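Local coordinates for replication protein (Sphinx1.76-related DNA, PDB 6H24) that probably takes part in initiating plasmid DNA replication, the chain here being the WH1 winged-helix domain of a longer Rep protein, at residues Leu120-Arg123 / Leu124-Phe128. Residues are numbered along the deposited sequence; the frame is centred on the assembly and turned at random.
Sequences LITR and LEEQF
Leu120, at the N-cap position of helix 121-128, accepts the backbone N-H of Leu124 through its carbonyl, Leu120 O to Leu124 N at 3.0 Å, and so opens the first turn. CG of Leu124 sits 3.6 Å from the same oxygen, Leu120 O. Ile121 O takes Glu125 N in the same i to i+4 pattern, while the tips of Ile121 and Leu124 meet loosely, CD1 to CD1 at 4.3 Å. These apolar groups face inward: Ile121 rests on Ile29 of helix 19-34, and Leu124 on Met11 of helix 2-14.

With OG1 beside its backbone N (chi1 -63°), Thr122 reaches a water, OG1 to water 3.0 Å, and the same water donates to Glu125 OE1, a solvent bridge one turn long. The other carboxylate oxygen of Glu125, OE2, is salt-bridged to Arg33. On the Glu126 side, Thr122 CG2 lies 3.9 Å from Glu126 OE2. Thr122 O receives Glu126 N at 3.1 Å, and CG of Glu126 lies close against that oxygen.

Arg123 bends at chi2 and chi3, and the bent chain crosses Glu126 at a slant and brings Arg123 NH1 to Glu126 OE1, 3.1 Å apart. This is a salt bridge whose hydrogen bond is weak (133°), the two planes being turned 34° apart; the stronger partner of the guanidinium is Asp7, at NE. With an alanine in its place, the carboxylates of Asp7 and Glu126 would probably each lose this guanidinium partner, and that of Glu126 would be freer to turn. Taken together, the chemistry implies a helix with an apolar side in the domain interior and a polar outer side, where Arg123 and Arg33 pair with carboxylates and a water bridges Thr122 OG1 to Glu125 OE1.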
loop_
_atom_site.group_PDB
_atom_site.type_symbol
_atom_site.label_atom_id
_atom_site.label_comp_id
_atom_site.label_asym_id
_atom_site.label_seq_id
_atom_site.Cartn_x
_atom_site.Cartn_y
_atom_site.Cartn_z
ATOM N N LEU A 120 5.731 6.612 12.131
ATOM C CA LEU A 120 6.048 5.774 13.280
ATOM C C LEU A 120 7.277 4.902 13.051
ATOM O O LEU A 120 7.513 3.974 13.826
ATOM C CB LEU A 120 4.842 4.900 13.627
ATOM C CG LEU A 120 3.658 5.667 14.217
ATOM C CD1 LEU A 120 2.376 4.844 14.175
ATOM C CD2 LEU A 120 3.965 6.104 15.640
ATOM N N ILE A 121 8.078 5.183 12.021
ATOM C CA ILE A 121 9.227 4.331 11.727
ATOM C C ILE A 121 10.229 4.349 12.883
ATOM O O ILE A 121 10.819 3.315 13.213
ATOM C CB ILE A 121 9.881 4.747 10.400
ATOM C CG1 ILE A 121 9.066 4.212 9.220
ATOM C CG2 ILE A 121 11.292 4.191 10.301
ATOM C CD1 ILE A 121 9.224 2.713 8.998
ATOM N N THR A 122 10.441 5.506 13.518
ATOM C CA THR A 122 11.383 5.529 14.632
ATOM C C THR A 122 10.859 4.720 15.811
ATOM O O THR A 122 11.652 4.109 16.542
ATOM C CB THR A 122 11.710 6.960 15.058
ATOM O OG1 THR A 122 12.363 7.622 13.973
ATOM C CG2 THR A 122 12.651 6.942 16.257
ATOM N N ARG A 123 9.539 4.703 16.016
ATOM C CA ARG A 123 8.967 3.852 17.054
ATOM C C ARG A 123 9.186 2.378 16.730
ATOM O O ARG A 123 9.465 1.571 17.625
ATOM C CB ARG A 123 7.478 4.145 17.215
ATOM C CG ARG A 123 7.178 5.514 17.807
ATOM C CD ARG A 123 7.412 5.533 19.316
ATOM N NE ARG A 123 6.496 4.637 20.022
ATOM C CZ ARG A 123 6.836 3.474 20.576
ATOM N NH1 ARG A 123 8.086 3.032 20.529
ATOM N NH2 ARG A 123 5.911 2.749 21.188
ATOM N N LEU A 124 9.060 2.005 15.453
ATOM C CA LEU A 124 9.339 0.624 15.071
ATOM C C LEU A 124 10.810 0.283 15.270
ATOM O O LEU A 124 11.139 -0.832 15.682
ATOM C CB LEU A 124 8.934 0.364 13.622
ATOM C CG LEU A 124 7.435 0.365 13.326
ATOM C CD1 LEU A 124 7.192 0.235 11.821
ATOM C CD2 LEU A 124 6.723 -0.745 14.085
ATOM N N GLU A 125 11.714 1.209 14.939
ATOM C CA GLU A 125 13.132 0.951 15.183
ATOM C C GLU A 125 13.362 0.652 16.660
ATOM O O GLU A 125 14.133 -0.253 17.002
ATOM C CB GLU A 125 13.984 2.119 14.678
ATOM C CG GLU A 125 15.494 1.913 14.871
ATOM C CD GLU A 125 16.355 3.017 14.261
ATOM O OE1 GLU A 125 15.836 4.113 13.954
ATOM O OE2 GLU A 125 17.578 2.786 14.110
ATOM N N GLU A 126 12.698 1.399 17.553
ATOM C CA GLU A 126 12.808 1.158 18.989
ATOM C C GLU A 126 12.213 -0.194 19.358
ATOM O O GLU A 126 12.824 -0.980 20.093
ATOM C CB GLU A 126 12.092 2.268 19.768
ATOM C CG GLU A 126 12.694 3.654 19.586
ATOM C CD GLU A 126 11.822 4.768 20.150
ATOM O OE1 GLU A 126 10.785 4.471 20.783
ATOM O OE2 GLU A 126 12.177 5.949 19.954
ATOM N N GLN A 127 11.023 -0.486 18.827
ATOM C CA GLN A 127 10.322 -1.722 19.145
ATOM C C GLN A 127 11.145 -2.945 18.767
ATOM O O GLN A 127 11.136 -3.958 19.477
ATOM C CB GLN A 127 8.982 -1.732 18.398
ATOM C CG GLN A 127 8.051 -2.869 18.754
ATOM C CD GLN A 127 7.269 -2.600 20.018
ATOM O OE1 GLN A 127 7.661 -1.767 20.841
ATOM N NE2 GLN A 127 6.151 -3.300 20.183
ATOM N N PHE A 128 11.817 -2.883 17.625
ATOM C CA PHE A 128 12.505 -4.022 17.037
ATOM C C PHE A 128 13.972 -4.151 17.413
ATOM O O PHE A 128 14.546 -5.225 17.210
ATOM C CB PHE A 128 12.358 -3.954 15.513
ATOM C CG PHE A 128 10.940 -4.133 15.024
ATOM C CD1 PHE A 128 9.975 -4.734 15.820
ATOM C CD2 PHE A 128 10.571 -3.666 13.778
ATOM C CE1 PHE A 128 8.673 -4.893 15.362
ATOM C CE2 PHE A 128 9.273 -3.821 13.320
ATOM C CZ PHE A 128 8.325 -4.428 14.114
HETATM O O HOH W 1 14.075 5.415 12.760
#